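Local coordinates for thiamine-monophosphate kinase (PDB 6XEP), which probably catalyses the ATP-dependent phosphorylation of thiamine monophosphate to thiamine diphosphate, the active form of vitamin B1, at residues A[63-68]-A[176-181]; A[119-124]-A[206-211]. All coordinates share one frame; numbering follows the deposited sequence. Where two conformers were deposited one is given.

Interaction 1: residues A[63-68]-A[176-181]; sequences PVETRA and RLWQQG
Pro63 and Trp178 are the residues whose backbones lie nearest across this contact, with the CA of Pro63 9.5 Å from the CA of Trp178; Pro63 opens a type I beta turn that ends at Thr66, while Trp178 sits on the last turn of helix 170-179. The indole spans the gap. With CG anti to the backbone N (chi1 170°), Trp178 sends its ring off the helix toward the turn, where Pro63 and Glu65 meet it in different ways. Pro63 lies over one face of the six-membered ring: its CG stands 3.9 Å from the ring centroid and 13° off the normal, a CH-pi contact, and its CB presses at 3.5 Å on Trp178 CZ2. Glu65 comes in at the edge instead. The indole N-H of Trp178 NE1 points at Glu65 OE2, 2.9 Å away and fairly straight (159°), with the acceptor close to the ring plane. The carboxylate is steeply turned against the indole, and NE1 meets OE2 from above the carboxylate plane rather than within it. On the turn itself, Pro63 O accepts from both Thr66 N, at 2.9 Å, and Thr66 OG1, at 2.8 Å, a double grip that ties the two ends of the turn together. Beyond Trp178 the helix closes in a Schellman motif, Gly181 N bonding back to Trp178 O at 3.0 Å. Leu185, from the loop that follows, touches both Pro63 and Trp178. The contact joins the N-terminal and C-terminal halves of a PurM-like fold at the surface, near His61 and Asp274, which are predicted to bind substrate. Held by one polar edge and one apolar face, the indole is limited in both position and tilt, while its N-H is paired with a carboxylate that is probably ionised.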
ATOM      1  N   PRO A  63     -12.646   9.944  13.765  1.00 15.14           N
ATOM      2  CA  PRO A  63     -13.464  11.160  13.670  1.00 13.54           C
ATOM      3  C   PRO A  63     -12.696  12.270  12.970  1.00 14.99           C
ATOM      4  O   PRO A  63     -11.468  12.338  13.030  1.00 16.11           O
ATOM      5  CB  PRO A  63     -13.759  11.507  15.133  1.00 17.69           C
ATOM      6  CG  PRO A  63     -13.690  10.159  15.845  1.00 16.93           C
ATOM      7  CD  PRO A  63     -12.591   9.394  15.133  1.00 13.86           C
ATOM      8  N   VAL A  64     -13.433  13.124  12.257  1.00 16.64           N
ATOM      9  CA  VAL A  64     -12.769  14.115  11.417  1.00 20.44           C
ATOM     10  C   VAL A  64     -11.901  15.052  12.247  1.00 17.07           C
ATOM     11  O   VAL A  64     -10.848  15.508  11.785  1.00 20.88           O
ATOM     12  CB  VAL A  64     -13.804  14.884  10.579  1.00 21.13           C
ATOM     13  CG1 VAL A  64     -13.144  16.048   9.855  1.00 25.92           C
ATOM     14  CG2 VAL A  64     -14.456  13.943   9.565  1.00 24.85           C
ATOM     15  N   GLU A  65     -12.272  15.298  13.500  1.00 17.13           N
ATOM     16  CA  GLU A  65     -11.487  16.203  14.318  1.00 17.96           C
ATOM     17  C   GLU A  65     -10.213  15.563  14.875  1.00 16.96           C
ATOM     18  O   GLU A  65      -9.470  16.252  15.569  1.00 15.30           O
ATOM     19  CB  GLU A  65     -12.337  16.735  15.464  1.00 19.90           C
ATOM     20  CG  GLU A  65     -12.860  15.649  16.358  1.00 23.46           C
ATOM     21  CD  GLU A  65     -14.334  15.356  16.118  1.00 33.55           C
ATOM     22  OE1 GLU A  65     -14.752  15.033  14.958  1.00 23.49           O
ATOM     23  OE2 GLU A  65     -15.073  15.468  17.117  1.00 21.53           O
ATOM     24  N   THR A  66      -9.938  14.288  14.590  1.00 15.90           N
ATOM     25  CA  THR A  66      -8.688  13.675  15.045  1.00 16.75           C
ATOM     26  C   THR A  66      -7.497  14.488  14.541  1.00 16.94           C
ATOM     27  O   THR A  66      -7.441  14.871  13.369  1.00 13.79           O
ATOM     28  CB  THR A  66      -8.568  12.223  14.566  1.00 14.81           C
ATOM     29  OG1 THR A  66      -9.720  11.462  14.980  1.00 13.67           O
ATOM     30  CG2 THR A  66      -7.294  11.573  15.168  1.00 13.16           C
ATOM     31  N   ARG A  67      -6.551  14.769  15.436  1.00 14.45           N
ATOM     32  CA  ARG A  67      -5.397  15.586  15.064  1.00 14.30           C
ATOM     33  C   ARG A  67      -4.401  14.797  14.220  1.00 14.13           C
ATOM     34  O   ARG A  67      -4.322  13.571  14.286  1.00 13.03           O
ATOM     35  CB  ARG A  67      -4.699  16.121  16.316  1.00 13.16           C
ATOM     36  CG  ARG A  67      -5.555  17.087  17.142  1.00 16.63           C
ATOM     37  CD  ARG A  67      -5.756  18.396  16.454  1.00 17.46           C
ATOM     38  NE  ARG A  67      -4.497  19.132  16.347  1.00 21.08           N
ATOM     39  CZ  ARG A  67      -3.995  19.894  17.311  1.00 21.94           C
ATOM     40  NH1 ARG A  67      -4.643  20.028  18.465  1.00 21.31           N
ATOM     41  NH2 ARG A  67      -2.845  20.523  17.121  1.00 18.90           N
ATOM     42  N   ALA A  68      -3.617  15.530  13.421  1.00 13.55           N
ATOM     43  CA  ALA A  68      -2.665  14.911  12.494  1.00 12.68           C
ATOM     44  C   ALA A  68      -1.723  13.919  13.182  1.00 12.52           C
ATOM     45  O   ALA A  68      -1.477  12.823  12.666  1.00 12.19           O
ATOM     46  CB  ALA A  68      -1.862  16.013  11.789  1.00 13.78           C
ATOM     47  N   ARG A 176     -17.772   5.881  22.667  1.00 20.45           N
ATOM     48  CA  ARG A 176     -19.115   6.081  23.210  1.00 21.25           C
ATOM     49  C   ARG A 176     -19.235   7.427  23.916  1.00 20.86           C
ATOM     50  O   ARG A 176     -20.225   8.151  23.735  1.00 20.40           O
ATOM     51  CB  ARG A 176     -19.463   4.947  24.174  1.00 24.04           C
ATOM     52  CG  ARG A 176     -20.028   3.696  23.541  1.00 33.19           C
ATOM     53  CD  ARG A 176     -20.133   2.632  24.615  1.00 40.45           C
ATOM     54  NE  ARG A 176     -20.704   1.376  24.154  1.00 38.68           N
ATOM     55  CZ  ARG A 176     -21.862   0.898  24.587  1.00 38.14           C
ATOM     56  NH1 ARG A 176     -22.565   1.585  25.478  1.00 44.56           N
ATOM     57  NH2 ARG A 176     -22.318  -0.260  24.129  1.00 49.89           N
ATOM     58  N   LEU A 177     -18.267   7.755  24.774  1.00 18.11           N
ATOM     59  CA  LEU A 177     -18.303   9.055  25.442  1.00 19.49           C
ATOM     60  C   LEU A 177     -18.287  10.192  24.430  1.00 20.29           C
ATOM     61  O   LEU A 177     -19.021  11.175  24.579  1.00 20.56           O
ATOM     62  CB  LEU A 177     -17.134   9.188  26.417  1.00 21.38           C
ATOM     63  CG  LEU A 177     -17.206   8.235  27.609  1.00 20.71           C
ATOM     64  CD1 LEU A 177     -15.863   8.230  28.326  1.00 22.03           C
ATOM     65  CD2 LEU A 177     -18.315   8.643  28.564  1.00 23.10           C
ATOM     66  N   TRP A 178     -17.482  10.056  23.378  1.00 18.24           N
ATOM     67  CA  TRP A 178     -17.465  11.077  22.334  1.00 23.79           C
ATOM     68  C   TRP A 178     -18.829  11.198  21.649  1.00 21.29           C
ATOM     69  O   TRP A 178     -19.327  12.310  21.439  1.00 22.46           O
ATOM     70  CB  TRP A 178     -16.357  10.756  21.333  1.00 18.63           C
ATOM     71  CG  TRP A 178     -16.370  11.572  20.076  1.00 19.39           C
ATOM     72  CD1 TRP A 178     -15.952  12.865  19.923  1.00 23.33           C
ATOM     73  CD2 TRP A 178     -16.787  11.127  18.785  1.00 20.33           C
ATOM     74  NE1 TRP A 178     -16.109  13.254  18.607  1.00 24.70           N
ATOM     75  CE2 TRP A 178     -16.622  12.202  17.895  1.00 20.59           C
ATOM     76  CE3 TRP A 178     -17.312   9.931  18.303  1.00 16.02           C
ATOM     77  CZ2 TRP A 178     -16.953  12.104  16.539  1.00 20.18           C
ATOM     78  CZ3 TRP A 178     -17.623   9.827  16.955  1.00 20.50           C
ATOM     79  CH2 TRP A 178     -17.446  10.910  16.091  1.00 20.80           C
ATOM     80  N   GLN A 179     -19.469  10.068  21.338  1.00 22.21           N
ATOM     81  CA  GLN A 179     -20.778  10.107  20.686  1.00 23.00           C
ATOM     82  C   GLN A 179     -21.853  10.704  21.591  1.00 25.66           C
ATOM     83  O   GLN A 179     -22.783  11.365  21.110  1.00 21.32           O
ATOM     84  CB  GLN A 179     -21.184   8.701  20.252  1.00 24.28           C
ATOM     85  CG  GLN A 179     -20.295   8.114  19.171  1.00 27.44           C
ATOM     86  CD  GLN A 179     -20.419   6.600  19.051  1.00 34.61           C
ATOM     87  OE1 GLN A 179     -20.910   5.925  19.956  1.00 32.56           O
ATOM     88  NE2 GLN A 179     -19.963   6.059  17.925  1.00 31.48           N
ATOM     89  N   GLN A 180     -21.744  10.478  22.894  1.00 19.49           N
ATOM     90  CA  GLN A 180     -22.681  11.044  23.849  1.00 25.71           C
ATOM     91  C   GLN A 180     -22.402  12.504  24.134  1.00 27.02           C
ATOM     92  O   GLN A 180     -23.174  13.130  24.875  1.00 28.74           O
ATOM     93  CB  GLN A 180     -22.641  10.249  25.151  1.00 23.42           C
ATOM     94  CG  GLN A 180     -22.987   8.797  24.957  1.00 23.07           C
ATOM     95  CD  GLN A 180     -22.719   7.965  26.191  1.00 34.35           C
ATOM     96  OE1 GLN A 180     -22.249   8.470  27.215  1.00 34.32           O
ATOM     97  NE2 GLN A 180     -23.030   6.679  26.104  1.00 43.67           N
ATOM     98  N   GLY A 181     -21.328  13.054  23.569  1.00 24.04           N
ATOM     99  CA  GLY A 181     -21.012  14.452  23.781  1.00 22.71           C
ATOM    100  C   GLY A 181     -20.170  14.731  25.003  1.00 33.75           C
ATOM    101  O   GLY A 181     -20.052  15.893  25.411  1.00 31.84           O
TER

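Interaction 2: residues A[119-124]-A[206-211]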
ATOM      1  N   ASP A 119       9.721   4.588  14.954  1.00 16.40           N
ATOM      2  CA  ASP A 119      11.047   4.480  15.553  1.00 18.33           C
ATOM      3  C   ASP A 119      11.083   3.462  16.682  1.00 20.98           C
ATOM      4  O   ASP A 119      12.113   2.817  16.901  1.00 21.53           O
ATOM      5  CB  ASP A 119      11.511   5.843  16.085  1.00 16.08           C
ATOM      6  CG  ASP A 119      11.762   6.839  14.970  1.00 21.64           C
ATOM      7  OD1 ASP A 119      11.661   6.433  13.786  1.00 21.72           O
ATOM      8  OD2 ASP A 119      12.061   8.017  15.277  1.00 21.64           O
ATOM      9  N   GLN A 120       9.991   3.332  17.428  1.00 19.13           N
ATOM     10  CA  GLN A 120       9.972   2.387  18.539  1.00 19.97           C
ATOM     11  C   GLN A 120      10.076   0.942  18.082  1.00 23.21           C
ATOM     12  O   GLN A 120      10.436   0.076  18.883  1.00 23.77           O
ATOM     13  CB  GLN A 120       8.685   2.548  19.340  1.00 29.03           C
ATOM     14  CG  GLN A 120       8.631   3.775  20.201  1.00 30.04           C
ATOM     15  CD  GLN A 120       7.284   3.911  20.878  1.00 36.64           C
ATOM     16  OE1 GLN A 120       6.722   2.927  21.357  1.00 35.81           O
ATOM     17  NE2 GLN A 120       6.752   5.126  20.907  1.00 34.02           N
ATOM     18  N   HIS A 121       9.707   0.647  16.841  1.00 18.90           N
ATOM     19  CA  HIS A 121       9.641  -0.734  16.374  1.00 22.22           C
ATOM     20  C   HIS A 121      10.572  -0.977  15.204  1.00 24.74           C
ATOM     21  O   HIS A 121      10.503  -2.038  14.567  1.00 21.48           O
ATOM     22  CB  HIS A 121       8.195  -1.078  16.044  1.00 17.27           C
ATOM     23  CG  HIS A 121       7.307  -0.980  17.238  1.00 20.97           C
ATOM     24  ND1 HIS A 121       7.428  -1.831  18.319  1.00 26.06           N
ATOM     25  CD2 HIS A 121       6.346  -0.087  17.567  1.00 20.04           C
ATOM     26  CE1 HIS A 121       6.550  -1.486  19.244  1.00 20.07           C
ATOM     27  NE2 HIS A 121       5.877  -0.437  18.810  1.00 22.18           N
ATOM     28  N   ASP A 122      11.454  -0.014  14.937  1.00 18.24           N
ATOM     29  CA  ASP A 122      12.465  -0.122  13.891  0.41 22.18           C
ATOM     30  C   ASP A 122      11.843  -0.503  12.552  1.00 20.75           C
ATOM     31  O   ASP A 122      12.378  -1.324  11.809  1.00 19.94           O
ATOM     32  CB  ASP A 122      13.560  -1.113  14.286  0.59 24.02           C
ATOM     33  CG  ASP A 122      14.425  -0.599  15.425  0.59 28.89           C
ATOM     34  OD1 ASP A 122      14.570   0.631  15.560  0.59 33.15           O
ATOM     35  OD2 ASP A 122      14.965  -1.423  16.185  0.59 35.73           O
ATOM     36  N   ILE A 123      10.696   0.094  12.238  1.00 16.96           N
ATOM     37  CA  ILE A 123      10.119  -0.063  10.905  1.00 15.69           C
ATOM     38  C   ILE A 123      10.397   1.219  10.129  1.00 17.96           C
ATOM     39  O   ILE A 123      10.206   2.326  10.648  1.00 16.85           O
ATOM     40  CB  ILE A 123       8.615  -0.410  10.950  1.00 15.06           C
ATOM     41  CG1 ILE A 123       8.118  -0.741   9.532  1.00 13.50           C
ATOM     42  CG2 ILE A 123       7.772   0.721  11.564  1.00 14.61           C
ATOM     43  CD1 ILE A 123       6.628  -1.225   9.440  1.00 12.64           C
ATOM     44  N   ALA A 124      10.910   1.077   8.913  1.00 14.70           N
ATOM     45  CA  ALA A 124      11.395   2.212   8.136  1.00 13.05           C
ATOM     46  C   ALA A 124      10.424   2.524   7.005  1.00 14.42           C
ATOM     47  O   ALA A 124      10.135   1.658   6.173  1.00 14.55           O
ATOM     48  CB  ALA A 124      12.788   1.927   7.581  1.00 13.84           C
ATOM     49  N   PRO A 206       0.517  -1.046  19.566  1.00 13.61           N
ATOM     50  CA  PRO A 206       0.651  -2.380  18.965  1.00 16.55           C
ATOM     51  C   PRO A 206       1.634  -3.213  19.766  1.00 16.42           C
ATOM     52  O   PRO A 206       2.694  -2.725  20.145  1.00 14.73           O
ATOM     53  CB  PRO A 206       1.171  -2.091  17.555  1.00 16.32           C
ATOM     54  CG  PRO A 206       1.981  -0.794  17.706  1.00 18.53           C
ATOM     55  CD  PRO A 206       1.186   0.002  18.756  1.00 14.63           C
ATOM     56  N   ARG A 207       1.273  -4.468  20.042  1.00 11.92           N
ATOM     57  CA  ARG A 207       2.077  -5.272  20.958  1.00 17.67           C
ATOM     58  C   ARG A 207       3.118  -6.087  20.187  1.00 14.85           C
ATOM     59  O   ARG A 207       3.144  -7.321  20.221  1.00 12.98           O
ATOM     60  CB  ARG A 207       1.178  -6.162  21.811  1.00 18.11           C
ATOM     61  CG  ARG A 207       0.045  -5.402  22.496  1.00 13.89           C
ATOM     62  CD  ARG A 207       0.576  -4.328  23.461  1.00 14.98           C
ATOM     63  NE  ARG A 207      -0.533  -3.807  24.254  1.00 15.20           N
ATOM     64  CZ  ARG A 207      -0.440  -2.793  25.098  1.00 17.99           C
ATOM     65  NH1 ARG A 207       0.739  -2.176  25.270  1.00 15.26           N
ATOM     66  NH2 ARG A 207      -1.532  -2.397  25.757  1.00 14.52           N
ATOM     67  N   VAL A 208       3.990  -5.354  19.483  1.00 15.04           N
ATOM     68  CA  VAL A 208       4.986  -5.999  18.620  1.00 17.88           C
ATOM     69  C   VAL A 208       5.953  -6.846  19.449  1.00 18.57           C
ATOM     70  O   VAL A 208       6.262  -7.993  19.098  1.00 18.79           O
ATOM     71  CB  VAL A 208       5.739  -4.949  17.780  1.00 19.54           C
ATOM     72  CG1 VAL A 208       6.785  -5.632  16.910  1.00 18.89           C
ATOM     73  CG2 VAL A 208       4.759  -4.139  16.894  1.00 17.07           C
ATOM     74  N   THR A 209       6.470  -6.288  20.549  1.00 16.77           N
ATOM     75  CA  THR A 209       7.427  -7.050  21.356  1.00 17.89           C
ATOM     76  C   THR A 209       6.808  -8.346  21.876  1.00 17.36           C
ATOM     77  O   THR A 209       7.442  -9.408  21.833  1.00 18.85           O
ATOM     78  CB  THR A 209       7.944  -6.196  22.520  1.00 19.88           C
ATOM     79  OG1 THR A 209       8.495  -4.986  21.994  1.00 28.13           O
ATOM     80  CG2 THR A 209       9.034  -6.937  23.267  1.00 28.46           C
ATOM     81  N   LEU A 210       5.566  -8.287  22.345  1.00 18.53           N
ATOM     82  CA  LEU A 210       4.876  -9.512  22.741  1.00 15.81           C
ATOM     83  C   LEU A 210       4.776 -10.490  21.578  1.00 19.61           C
ATOM     84  O   LEU A 210       5.073 -11.683  21.724  1.00 17.00           O
ATOM     85  CB  LEU A 210       3.484  -9.185  23.269  1.00 12.99           C
ATOM     86  CG  LEU A 210       2.589 -10.383  23.609  1.00 14.02           C
ATOM     87  CD1 LEU A 210       3.152 -11.195  24.754  1.00 16.29           C
ATOM     88  CD2 LEU A 210       1.204  -9.837  24.002  1.00 14.26           C
ATOM     89  N   GLY A 211       4.358 -10.003  20.411  1.00 17.25           N
ATOM     90  CA  GLY A 211       4.206 -10.886  19.265  1.00 17.96           C
ATOM     91  C   GLY A 211       5.481 -11.629  18.926  1.00 20.68           C
ATOM     92  O   GLY A 211       5.449 -12.815  18.582  1.00 21.52           O
TER
HETATM   93  O   HOH W   1       4.194  -0.010  20.546  1.00 27.71           O
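A small, mostly apolar interface between the two halves of the PurM-like fold brings His121, just past helix 104-120, against Pro206 and Val208 at the start of helix 208-214. Val208 lies over one face of the imidazole. Its CG2 is 4.0 Å from the ring centroid and 16° off the normal, a CH-pi contact displaced toward the rim, and its CB comes within 3.6 Å of His121 ND1. With CG1 anti to the backbone N (chi1 179°), CG2 falls beside that N and anti to the carbonyl carbon, and it is this methyl that stands over the ring. CB of the preceding Gln120 lies over the opposite face, so the imidazole is sandwiched between aliphatic groups. At the far end of the ring, Pro206 CG approaches His121 NE2 obliquely at 4.1 Å. A water sits between the segments here, donating to Pro206 O at 3.1 Å; its 2.5 Å separation from His121 NE2 is unusually short, so that leg of the link is doubtful. Arg207 is both the centre of an inverse gamma turn, with a weak bond from Val208 N to Pro206 O, and the N-cap of the helix. Leu80 of helix 68-85 touches both His121 and Pro206. Aliphatic groups on both faces of the imidazole limit its tilt, while any polar link between the segments would run through the water, whose donation to Pro206 O is the firmer half.

How the interactions relate
Following the chain from the N terminus, 63-68 comes first, in the stretch between strand 48-57 and helix 68-85. Segment 119-124 follows, running from the end of helix 104-120 to the start of strand 124-132. The chain then enters the C-terminal half, where 176-181 closes the loop of interaction 1 and 206-211, further on, closes that of interaction 2. The segments alternate, so the two loops cross. Both contacts tie the N-terminal half to the C-terminal half, at separate places: their centres are 27 Å apart and their nearest atoms about 14 Å, without touching. Interaction 1 joins them at the surface, whereas interaction 2 is buried closer to the chain centre.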